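PDB 6GSZ: alpha-L-rhamnosidase from Aspergillus terreus, which probably catalyses the hydrolysis of terminal non-reducing alpha-L-rhamnose residues in alpha-L-rhamnosides, and binds calcium ions. Local coordinates for residues A[370-375]-A[463-468]; A[261-266]-A[393-398]; A[357-362]-A[757-762]. One frame throughout, in Å; residues are numbered along the deposited sequence. Where two conformers were deposited one is given.

Interaction 1 of 3, residues A[370-375]-A[463-468]; sequences LRQAKA and QRDERL. With BGC (beta-D-glucopyranose), chain B.
A bend at chi3 (-57°) sets NE of Arg371 facing Asp465, while CG of Asp465 sits between its own backbone N and carbonyl carbon (chi1 57°), which brings CG up to the 370-375 loop. The two side chains cross at about a right angle. Arg371 grips the acid side-on with both donors on one oxygen: NE gives a fairly straight bond of 2.8 Å to the syn lone pair of Asp465 OD1, and NH2 reaches the same oxygen from above the carboxylate plane. The other oxygen, Asp465 OD2, takes a weak bond from the backbone N of Gln372, so one aspartate holds both the side chain of Arg371 and the backbone that follows it. Beyond Asp465, NH2 of Arg371 also donates to Glu466 OE1 at 3.0 Å. Arg464 NE bonds that oxygen from the opposite face of the Glu466 carboxylate, again at 3.0 Å. The two arginines are thereby brought close: CD of Arg464 lies 3.5 Å over one face of the Arg371 guanidinium, toward its rim, and NH2 of Arg371 stands 3.3 Å from NE of Arg464. The Glu466 carboxylate they share would offset this repulsion between like charges, and Arg464 NH1 has a further salt bridge to Glu740. A water accepts from Arg371 NH1 and donates to Glu466 OE1, while Glu466 OE2 is bonded by Trp470 NE1. Behind the charges, Ala373 CB packs 3.6 Å from Asp465 N, and Leu370 CD2 meets CG of Gln463. Arg464 NH2 lies 3.1 Å from O1 of the bound glucose. Arg371 is thus a second-shell residue, joining the concanavalin-like region to a salt-bridge network whose Arg464 and Glu466 line the sugar pocket of the six-hairpin glycosidase domain.

Interaction 2 of 3, residues A[261-266]-A[393-398]; sequences SEIYDG and FTYHGF
Thr394 turns OG1 anti to its backbone N (chi1 -171°), which carries the hydroxyl to the carbonyl of Glu262. The resulting bond from Thr394 OG1 to Glu262 O is short, 2.7 Å, with the donor tilted 28° from the carbonyl plane. Gly266 N reaches that oxygen from the opposite face, closing the 262-266 turn, so a single acceptor serves both the turn and the contact. Ser261 also has its hydroxyl anti to the backbone N; OG accepts a weak bond from Phe393 N at 3.2 Å and is held from outside by Glu267. A water donating to Ser261 O and Phe393 O makes a second bridge. Further along, in the conformer given, CG2 of Ile263 comes to 4.1 Å from Tyr395 CE1, a loose contact. His396 directs its ring edge at the turn, CE1 lying 4.0 Å from CA of Gly266, while NE2 is tied to Asp377. Gly266 takes a positive phi, at which a side chain would collide with the carbonyl O of Asp265. The arrangement is a beta-hairpin between strands 258-262 and 266-270, its turn clasped by the polypeptide leading into strand 396-398 of the concanavalin-like region.

Interaction 3 of 3, residues A[357-362]-A[757-762]; sequences TEVMEN and TSFNHY. With BGC (beta-D-glucopyranose), chain B.
Glu358 and Val359 meet Phe759 in two different ways, one polar and one apolar. Glu358 OE1 accepts the backbone N-H of Phe759 at 2.9 Å, from the syn side and somewhat out of the carboxylate plane, with an N-H...O angle of 155°. The same oxygen lies at the edge of the Phe759 ring, near its plane, while the carboxylate is turned 71° from that ring. Val359 comes over a ring face: CG1 stands 3.7 Å above the centre, only 7° off the normal, a CH-pi contact, and CG2 extends the packing to CE2. CG1 of Val359 is anti to the carbonyl carbon, and this points the methyl at the ring. Glu358 OE2 passes 3.3 Å from CB of Asn760, and a water links the two residues by donating to OE2 and accepting from Asn760 ND2.

In the next shell, OE2 is also held by Asn335 and Gln463, which would fix the rotation of the carboxylate, and Asn760 OD1 is bonded to Ser449. Ser758 OG accepts from Asn760 N at 3.0 Å, forming an ST turn, and shares a 2.8 Å hydrogen bond with His761 ND1. That bond, remote from the sugar, would help set the imidazole rotation. On the sugar side, His761 NE2 donates to O1 of the bound glucose at 2.9 Å, nearly straight, and weakly to O2. Glu358 thus holds the backbone of the ST turn at 758-760, whose Ser758 hydroxyl bonds the pocket histidine, where strand 351-361 of the concanavalin-like region abuts a loop of the six-hairpin glycosidase domain.

The three contacts lie on one side of the chain's centre. The centres of interactions 1 and 2 are about 8 Å apart, those of 1 and 3 about 11 Å, and those of 2 and 3 about 16 Å. Along the sequence the order is 261-266, 357-362, 370-375, 393-398, 463-468 and 757-762. Strands 258-262 and 351-361 belong to one mixed sheet. The Tyr264 hydroxyl probably bonds the carbonyl of Glu466, the Arg467 guanidinium the carbonyl of Tyr395, and the Gln463 amide the Ser758 hydroxyl. The glucose is reached from the 463-468 and 757-762 loops of the six-hairpin domain; segments of the concanavalin-like region pack behind them as a second shell.

Interaction 1 of 3, residues A[370-375]-A[463-468]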
loop_
_atom_site.group_PDB
_atom_site.type_symbol
_atom_site.label_atom_id
_atom_site.label_comp_id
_atom_site.label_asym_id
_atom_site.label_seq_id
_atom_site.Cartn_x
_atom_site.Cartn_y
_atom_site.Cartn_z
ATOM N N LEU A 370 -7.171 -17.159 12.986
ATOM C CA LEU A 370 -7.504 -15.752 13.251
ATOM C C LEU A 370 -7.065 -15.357 14.655
ATOM O O LEU A 370 -7.008 -14.166 14.960
ATOM C CB LEU A 370 -9.002 -15.510 13.064
ATOM C CG LEU A 370 -9.542 -15.763 11.657
ATOM C CD1 LEU A 370 -11.042 -15.513 11.624
ATOM C CD2 LEU A 370 -8.822 -14.933 10.606
ATOM N N ARG A 371 -6.797 -16.356 15.508
ATOM C CA ARG A 371 -6.359 -16.081 16.890
ATOM C C ARG A 371 -7.439 -15.242 17.591
ATOM O O ARG A 371 -8.587 -15.625 17.527
ATOM C CB ARG A 371 -4.959 -15.459 16.923
ATOM C CG ARG A 371 -3.871 -16.305 16.260
ATOM C CD ARG A 371 -2.471 -15.790 16.513
ATOM N NE ARG A 371 -2.299 -14.416 16.083
ATOM C CZ ARG A 371 -1.214 -13.920 15.514
ATOM N NH1 ARG A 371 -0.160 -14.707 15.269
ATOM N NH2 ARG A 371 -1.199 -12.638 15.199
ATOM N N GLN A 372 -7.052 -14.136 18.246
ATOM C CA GLN A 372 -8.027 -13.313 19.026
ATOM C C GLN A 372 -8.605 -12.212 18.115
ATOM O O GLN A 372 -8.525 -11.020 18.465
ATOM C CB GLN A 372 -7.366 -12.740 20.280
ATOM C CG GLN A 372 -7.017 -13.818 21.295
ATOM C CD GLN A 372 -6.650 -13.255 22.644
ATOM O OE1 GLN A 372 -5.547 -13.468 23.127
ATOM N NE2 GLN A 372 -7.578 -12.521 23.239
ATOM N N ALA A 373 -9.158 -12.611 16.966
ATOM C CA ALA A 373 -9.927 -11.759 16.057
ATOM C C ALA A 373 -11.176 -12.542 15.644
ATOM O O ALA A 373 -11.056 -13.511 14.877
ATOM C CB ALA A 373 -9.088 -11.406 14.848
ATOM N N LYS A 374 -12.349 -12.144 16.147
ATOM C CA LYS A 374 -13.549 -12.937 15.844
ATOM C C LYS A 374 -13.980 -12.823 14.380
ATOM O O LYS A 374 -14.626 -13.731 13.881
ATOM C CB LYS A 374 -14.704 -12.571 16.763
ATOM C CG LYS A 374 -14.446 -12.889 18.226
ATOM C CD LYS A 374 -15.621 -12.562 19.118
ATOM C CE LYS A 374 -15.243 -12.648 20.581
ATOM N NZ LYS A 374 -16.333 -12.119 21.436
ATOM N N ALA A 375 -13.700 -11.675 13.726
ATOM C CA ALA A 375 -14.110 -11.424 12.317
ATOM C C ALA A 375 -15.570 -11.834 12.093
ATOM O O ALA A 375 -15.884 -12.519 11.121
ATOM C CB ALA A 375 -13.173 -12.116 11.323
ATOM N N GLN A 463 -6.358 -10.209 8.196
ATOM C CA GLN A 463 -7.446 -11.080 8.718
ATOM C C GLN A 463 -7.361 -11.326 10.221
ATOM O O GLN A 463 -8.414 -11.255 10.872
ATOM C CB GLN A 463 -7.494 -12.375 7.898
ATOM C CG GLN A 463 -6.463 -13.447 8.233
ATOM C CD GLN A 463 -5.032 -13.062 7.949
ATOM O OE1 GLN A 463 -4.412 -12.337 8.721
ATOM N NE2 GLN A 463 -4.472 -13.550 6.847
ATOM N N ARG A 464 -6.202 -11.637 10.766
ATOM C CA ARG A 464 -6.060 -12.014 12.152
ATOM C C ARG A 464 -5.885 -10.762 13.023
ATOM O O ARG A 464 -6.089 -9.636 12.593
ATOM C CB ARG A 464 -4.935 -13.042 12.333
ATOM C CG ARG A 464 -3.522 -12.512 12.108
ATOM C CD ARG A 464 -2.519 -13.644 12.128
ATOM N NE ARG A 464 -1.162 -13.183 11.918
ATOM C CZ ARG A 464 -0.219 -13.845 11.249
ATOM N NH1 ARG A 464 -0.454 -15.092 10.876
ATOM N NH2 ARG A 464 0.931 -13.229 10.966
ATOM N N ASP A 465 -5.553 -11.015 14.292
ATOM C CA ASP A 465 -5.347 -9.982 15.307
ATOM C C ASP A 465 -3.961 -9.365 15.183
ATOM O O ASP A 465 -3.191 -9.406 16.079
ATOM C CB ASP A 465 -5.594 -10.550 16.702
ATOM C CG ASP A 465 -4.751 -11.761 17.063
ATOM O OD1 ASP A 465 -4.067 -12.303 16.153
ATOM O OD2 ASP A 465 -4.767 -12.152 18.215
ATOM N N GLU A 466 -3.688 -8.829 14.007
ATOM C CA GLU A 466 -2.374 -8.220 13.716
ATOM C C GLU A 466 -2.636 -7.028 12.797
ATOM O O GLU A 466 -3.063 -6.014 13.253
ATOM C CB GLU A 466 -1.407 -9.308 13.218
ATOM C CG GLU A 466 0.054 -8.890 13.224
ATOM C CD GLU A 466 1.037 -10.037 13.305
ATOM O OE1 GLU A 466 0.602 -11.191 13.235
ATOM O OE2 GLU A 466 2.231 -9.772 13.451
ATOM N N ARG A 467 -2.306 -7.143 11.500
ATOM C CA ARG A 467 -2.593 -6.069 10.517
ATOM C C ARG A 467 -1.766 -4.844 10.895
ATOM O O ARG A 467 -2.266 -3.734 10.924
ATOM C CB ARG A 467 -4.098 -5.793 10.359
ATOM C CG ARG A 467 -5.032 -6.985 10.530
ATOM C CD ARG A 467 -6.469 -6.600 10.349
ATOM N NE ARG A 467 -7.342 -7.641 10.818
ATOM C CZ ARG A 467 -8.663 -7.574 10.719
ATOM N NH1 ARG A 467 -9.225 -6.551 10.116
ATOM N NH2 ARG A 467 -9.437 -8.533 11.217
ATOM N N LEU A 468 -0.458 -5.065 11.130
ATOM C CA LEU A 468 0.432 -4.006 11.572
ATOM C C LEU A 468 1.399 -3.653 10.435
ATOM O O LEU A 468 1.627 -4.471 9.490
ATOM C CB LEU A 468 1.245 -4.488 12.781
ATOM C CG LEU A 468 0.414 -5.045 13.936
ATOM C CD1 LEU A 468 1.310 -5.586 15.030
ATOM C CD2 LEU A 468 -0.570 -3.998 14.498
HETATM C C2 BGC B . 5.294 -10.362 9.755
HETATM C C3 BGC B . 6.759 -10.559 10.029
HETATM C C4 BGC B . 7.189 -10.635 11.477
HETATM C C5 BGC B . 6.286 -11.598 12.079
HETATM C C6 BGC B . 6.745 -11.718 13.519
HETATM C C1 BGC B . 4.480 -11.332 10.594
HETATM O O1 BGC B . 3.122 -11.218 10.220
HETATM O O2 BGC B . 4.960 -10.867 8.484
HETATM O O3 BGC B . 7.380 -9.461 9.618
HETATM O O4 BGC B . 8.571 -10.969 11.742
HETATM O O5 BGC B . 4.860 -11.283 11.970
HETATM O O6 BGC B . 5.808 -12.543 14.218
HETATM O O HOH W 1 2.142 -13.122 14.466
#

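Interaction 2 of 3, residues A[261-266]-A[393-398]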
loop_
_atom_site.group_PDB
_atom_site.type_symbol
_atom_site.label_atom_id
_atom_site.label_comp_id
_atom_site.label_asym_id
_atom_site.label_seq_id
_atom_site.Cartn_x
_atom_site.Cartn_y
_atom_site.Cartn_z
ATOM N N SER A 261 -18.265 -1.859 17.049
ATOM C CA SER A 261 -17.616 -2.002 15.721
ATOM C C SER A 261 -16.106 -1.920 15.899
ATOM O O SER A 261 -15.618 -0.882 16.315
ATOM C CB SER A 261 -18.160 -0.951 14.761
ATOM O OG SER A 261 -17.777 -1.251 13.428
ATOM N N GLU A 262 -15.446 -3.053 15.680
ATOM C CA GLU A 262 -14.048 -3.271 16.077
ATOM C C GLU A 262 -13.315 -3.845 14.870
ATOM O O GLU A 262 -13.845 -4.690 14.186
ATOM C CB GLU A 262 -13.957 -4.271 17.229
ATOM C CG GLU A 262 -14.791 -3.903 18.424
ATOM C CD GLU A 262 -14.669 -4.966 19.477
ATOM O OE1 GLU A 262 -13.540 -5.146 20.021
ATOM O OE2 GLU A 262 -15.743 -5.581 19.803
ATOM N N ILE A 263 -12.082 -3.362 14.665
ATOM C CA ILE A 263 -11.218 -3.803 13.554
ATOM C C ILE A 263 -11.179 -5.338 13.551
ATOM O O ILE A 263 -11.439 -6.004 12.529
ATOM C CB ILE A 263 -9.800 -3.190 13.673
ATOM C CG1 ILE A 263 -9.795 -1.657 13.560
ATOM C CG2 ILE A 263 -8.842 -3.813 12.676
ATOM C CD1 ILE A 263 -10.336 -1.093 12.262
ATOM N N TYR A 264 -10.778 -5.912 14.705
ATOM C CA TYR A 264 -10.559 -7.373 14.762
ATOM C C TYR A 264 -11.847 -8.167 14.932
ATOM O O TYR A 264 -12.127 -9.154 14.215
ATOM C CB TYR A 264 -9.588 -7.793 15.863
ATOM C CG TYR A 264 -8.168 -7.293 15.728
ATOM C CD1 TYR A 264 -7.602 -6.878 14.516
ATOM C CD2 TYR A 264 -7.383 -7.221 16.859
ATOM C CE1 TYR A 264 -6.284 -6.438 14.476
ATOM C CE2 TYR A 264 -6.073 -6.808 16.826
ATOM C CZ TYR A 264 -5.506 -6.408 15.618
ATOM O OH TYR A 264 -4.210 -5.957 15.625
ATOM N N ASP A 265 -12.668 -7.785 15.918
ATOM C CA ASP A 265 -13.775 -8.670 16.260
ATOM C C ASP A 265 -15.014 -8.521 15.372
ATOM O O ASP A 265 -15.766 -9.478 15.245
ATOM C CB ASP A 265 -14.131 -8.594 17.739
ATOM C CG ASP A 265 -13.157 -9.333 18.656
ATOM O OD1 ASP A 265 -12.313 -10.136 18.145
ATOM O OD2 ASP A 265 -13.211 -9.070 19.901
ATOM N N GLY A 266 -15.216 -7.367 14.741
ATOM C CA GLY A 266 -16.326 -7.132 13.852
ATOM C C GLY A 266 -17.335 -6.153 14.447
ATOM O O GLY A 266 -17.064 -5.433 15.396
ATOM N N PHE A 393 -17.003 0.287 10.781
ATOM C CA PHE A 393 -15.664 0.524 11.381
ATOM C C PHE A 393 -14.894 -0.777 11.613
ATOM O O PHE A 393 -14.030 -0.857 12.524
ATOM C CB PHE A 393 -15.788 1.319 12.679
ATOM C CG PHE A 393 -16.577 2.597 12.516
ATOM C CD1 PHE A 393 -16.143 3.606 11.669
ATOM C CD2 PHE A 393 -17.799 2.776 13.181
ATOM C CE1 PHE A 393 -16.879 4.774 11.521
ATOM C CE2 PHE A 393 -18.541 3.938 13.008
ATOM C CZ PHE A 393 -18.072 4.944 12.195
ATOM N N THR A 394 -15.153 -1.771 10.766
ATOM C CA THR A 394 -14.404 -3.024 10.824
ATOM C C THR A 394 -13.951 -3.373 9.405
ATOM O O THR A 394 -14.446 -2.827 8.435
ATOM C CB THR A 394 -15.250 -4.157 11.436
ATOM O OG1 THR A 394 -14.444 -5.312 11.667
ATOM C CG2 THR A 394 -16.383 -4.572 10.532
ATOM N N TYR A 395 -13.087 -4.394 9.299
ATOM C CA TYR A 395 -12.866 -5.008 8.000
ATOM C C TYR A 395 -12.390 -6.434 8.238
ATOM O O TYR A 395 -11.900 -6.731 9.326
ATOM C CB TYR A 395 -11.888 -4.199 7.119
ATOM C CG TYR A 395 -10.423 -4.216 7.478
ATOM C CD1 TYR A 395 -9.819 -3.415 8.432
ATOM C CD2 TYR A 395 -9.570 -5.006 6.720
ATOM C CE1 TYR A 395 -8.441 -3.361 8.586
ATOM C CE2 TYR A 395 -8.199 -4.997 6.898
ATOM C CZ TYR A 395 -7.621 -4.153 7.809
ATOM O OH TYR A 395 -6.257 -4.060 7.942
ATOM N N HIS A 396 -12.508 -7.270 7.201
ATOM C CA HIS A 396 -12.154 -8.676 7.320
ATOM C C HIS A 396 -11.363 -9.121 6.085
ATOM O O HIS A 396 -11.543 -8.575 5.013
ATOM C CB HIS A 396 -13.408 -9.536 7.458
ATOM C CG HIS A 396 -14.486 -8.989 8.324
ATOM N ND1 HIS A 396 -14.328 -8.711 9.666
ATOM C CD2 HIS A 396 -15.731 -8.638 7.977
ATOM C CE1 HIS A 396 -15.509 -8.277 10.127
ATOM N NE2 HIS A 396 -16.388 -8.237 9.122
ATOM N N GLY A 397 -10.596 -10.183 6.276
ATOM C CA GLY A 397 -9.891 -10.846 5.184
ATOM C C GLY A 397 -10.483 -12.240 5.039
ATOM O O GLY A 397 -10.441 -13.000 5.977
ATOM N N PHE A 398 -11.101 -12.557 3.890
ATOM C CA PHE A 398 -11.901 -13.768 3.788
ATOM C C PHE A 398 -12.210 -14.161 2.345
ATOM O O PHE A 398 -12.290 -13.308 1.465
ATOM C CB PHE A 398 -13.224 -13.553 4.533
ATOM C CG PHE A 398 -14.166 -12.543 3.921
ATOM C CD1 PHE A 398 -13.968 -11.190 4.116
ATOM C CD2 PHE A 398 -15.258 -12.911 3.152
ATOM C CE1 PHE A 398 -14.791 -10.243 3.542
ATOM C CE2 PHE A 398 -16.114 -11.962 2.602
ATOM C CZ PHE A 398 -15.888 -10.619 2.806
HETATM O O HOH W 2 -13.432 0.291 14.931
HETATM O O HOH W 3 -12.389 -8.409 11.581
#

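Interaction 3 of 3, residues A[357-362]-A[757-762]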
loop_
_atom_site.group_PDB
_atom_site.type_symbol
_atom_site.label_atom_id
_atom_site.label_comp_id
_atom_site.label_asym_id
_atom_site.label_seq_id
_atom_site.Cartn_x
_atom_site.Cartn_y
_atom_site.Cartn_z
ATOM N N THR A 357 -13.868 -16.233 7.064
ATOM C CA THR A 357 -12.589 -16.970 7.116
ATOM C C THR A 357 -11.922 -16.989 5.734
ATOM O O THR A 357 -12.561 -16.830 4.709
ATOM C CB THR A 357 -12.753 -18.400 7.651
ATOM O OG1 THR A 357 -13.411 -19.203 6.672
ATOM C CG2 THR A 357 -13.525 -18.433 8.952
ATOM N N GLU A 358 -10.611 -17.243 5.750
ATOM C CA GLU A 358 -9.822 -17.330 4.501
ATOM C C GLU A 358 -10.010 -18.676 3.809
ATOM O O GLU A 358 -9.983 -18.768 2.569
ATOM C CB GLU A 358 -8.346 -17.122 4.819
ATOM C CG GLU A 358 -8.052 -15.718 5.230
ATOM C CD GLU A 358 -6.551 -15.477 5.273
ATOM O OE1 GLU A 358 -5.846 -16.173 6.059
ATOM O OE2 GLU A 358 -6.091 -14.632 4.492
ATOM N N VAL A 359 -10.151 -19.723 4.621
ATOM C CA VAL A 359 -10.121 -21.108 4.148
ATOM C C VAL A 359 -11.134 -21.925 4.938
ATOM O O VAL A 359 -11.650 -21.502 5.986
ATOM C CB VAL A 359 -8.727 -21.740 4.292
ATOM C CG1 VAL A 359 -7.698 -21.004 3.443
ATOM C CG2 VAL A 359 -8.293 -21.840 5.741
ATOM N N MET A 360 -11.384 -23.117 4.400
ATOM C CA MET A 360 -12.093 -24.161 5.063
ATOM C C MET A 360 -11.064 -25.161 5.612
ATOM O O MET A 360 -9.959 -25.324 5.057
ATOM C CB MET A 360 -13.005 -24.904 4.082
ATOM C CG MET A 360 -13.976 -24.058 3.322
ATOM S SD MET A 360 -15.273 -23.440 4.409
ATOM C CE MET A 360 -16.252 -24.919 4.710
ATOM N N GLU A 361 -11.439 -25.857 6.672
ATOM C CA GLU A 361 -10.641 -26.949 7.188
ATOM C C GLU A 361 -11.570 -27.963 7.861
ATOM O O GLU A 361 -12.428 -27.595 8.651
ATOM C CB GLU A 361 -9.616 -26.425 8.198
ATOM C CG GLU A 361 -8.577 -27.462 8.571
ATOM C CD GLU A 361 -7.606 -27.155 9.702
ATOM O OE1 GLU A 361 -7.919 -26.287 10.594
ATOM O OE2 GLU A 361 -6.488 -27.793 9.677
ATOM N N ASN A 362 -11.381 -29.249 7.556
ATOM C CA ASN A 362 -12.186 -30.273 8.219
ATOM C C ASN A 362 -13.679 -30.027 7.946
ATOM O O ASN A 362 -14.533 -30.364 8.784
ATOM C CB ASN A 362 -11.881 -30.321 9.728
ATOM C CG ASN A 362 -10.463 -30.770 10.002
ATOM O OD1 ASN A 362 -9.836 -31.389 9.142
ATOM N ND2 ASN A 362 -9.936 -30.454 11.173
ATOM N N THR A 757 -0.207 -18.357 11.233
ATOM C CA THR A 757 -0.449 -18.828 9.869
ATOM C C THR A 757 -1.500 -17.960 9.186
ATOM O O THR A 757 -2.646 -17.911 9.653
ATOM C CB THR A 757 -0.878 -20.296 9.839
ATOM O OG1 THR A 757 0.161 -21.093 10.418
ATOM C CG2 THR A 757 -1.166 -20.794 8.447
ATOM N N SER A 758 -1.122 -17.289 8.105
ATOM C CA SER A 758 -1.987 -16.433 7.326
ATOM C C SER A 758 -1.981 -16.895 5.861
ATOM O O SER A 758 -0.942 -17.341 5.321
ATOM C CB SER A 758 -1.544 -14.988 7.460
ATOM O OG SER A 758 -1.699 -14.256 6.263
ATOM N N PHE A 759 -3.114 -16.698 5.175
ATOM C CA PHE A 759 -3.238 -16.977 3.757
ATOM C C PHE A 759 -3.234 -15.677 2.926
ATOM O O PHE A 759 -3.695 -15.694 1.769
ATOM C CB PHE A 759 -4.481 -17.830 3.451
ATOM C CG PHE A 759 -4.372 -19.200 4.048
ATOM C CD1 PHE A 759 -3.782 -20.208 3.319
ATOM C CD2 PHE A 759 -4.808 -19.478 5.340
ATOM C CE1 PHE A 759 -3.645 -21.476 3.864
ATOM C CE2 PHE A 759 -4.671 -20.745 5.873
ATOM C CZ PHE A 759 -4.089 -21.740 5.139
ATOM N N ASN A 760 -2.714 -14.572 3.471
ATOM C CA ASN A 760 -2.735 -13.324 2.718
ATOM C C ASN A 760 -1.643 -12.372 3.213
ATOM O O ASN A 760 -1.913 -11.375 3.874
ATOM C CB ASN A 760 -4.106 -12.663 2.795
ATOM C CG ASN A 760 -4.379 -11.695 1.673
ATOM O OD1 ASN A 760 -3.467 -11.369 0.892
ATOM N ND2 ASN A 760 -5.604 -11.205 1.552
ATOM N N HIS A 761 -0.401 -12.701 2.847
ATOM C CA HIS A 761 0.817 -11.902 3.116
ATOM C C HIS A 761 1.517 -11.668 1.782
ATOM O O HIS A 761 1.665 -12.645 1.056
ATOM C CB HIS A 761 1.791 -12.707 3.997
ATOM C CG HIS A 761 1.768 -12.507 5.467
ATOM N ND1 HIS A 761 0.700 -12.906 6.254
ATOM C CD2 HIS A 761 2.725 -12.040 6.307
ATOM C CE1 HIS A 761 0.993 -12.645 7.515
ATOM N NE2 HIS A 761 2.239 -12.088 7.588
ATOM N N TYR A 762 1.908 -10.426 1.463
ATOM C CA TYR A 762 2.619 -10.180 0.184
ATOM C C TYR A 762 4.081 -10.586 0.148
ATOM O O TYR A 762 4.641 -10.598 -0.967
ATOM C CB TYR A 762 2.439 -8.724 -0.278
ATOM C CG TYR A 762 2.741 -7.604 0.685
ATOM C CD1 TYR A 762 3.910 -7.537 1.403
ATOM C CD2 TYR A 762 1.813 -6.596 0.896
ATOM C CE1 TYR A 762 4.199 -6.475 2.242
ATOM C CE2 TYR A 762 2.072 -5.533 1.752
ATOM C CZ TYR A 762 3.242 -5.509 2.491
ATOM O OH TYR A 762 3.485 -4.450 3.327
HETATM C C2 BGC B . 5.294 -10.362 9.755
HETATM C C3 BGC B . 6.759 -10.559 10.029
HETATM C C4 BGC B . 7.189 -10.635 11.477
HETATM C C5 BGC B . 6.286 -11.598 12.079
HETATM C C6 BGC B . 6.745 -11.718 13.519
HETATM C C1 BGC B . 4.480 -11.332 10.594
HETATM O O1 BGC B . 3.122 -11.218 10.220
HETATM O O2 BGC B . 4.960 -10.867 8.484
HETATM O O3 BGC B . 7.380 -9.461 9.618
HETATM O O4 BGC B . 8.571 -10.969 11.742
HETATM O O5 BGC B . 4.860 -11.283 11.970
HETATM O O6 BGC B . 5.808 -12.543 14.218
HETATM O O HOH W 4 -7.530 -12.407 3.554
#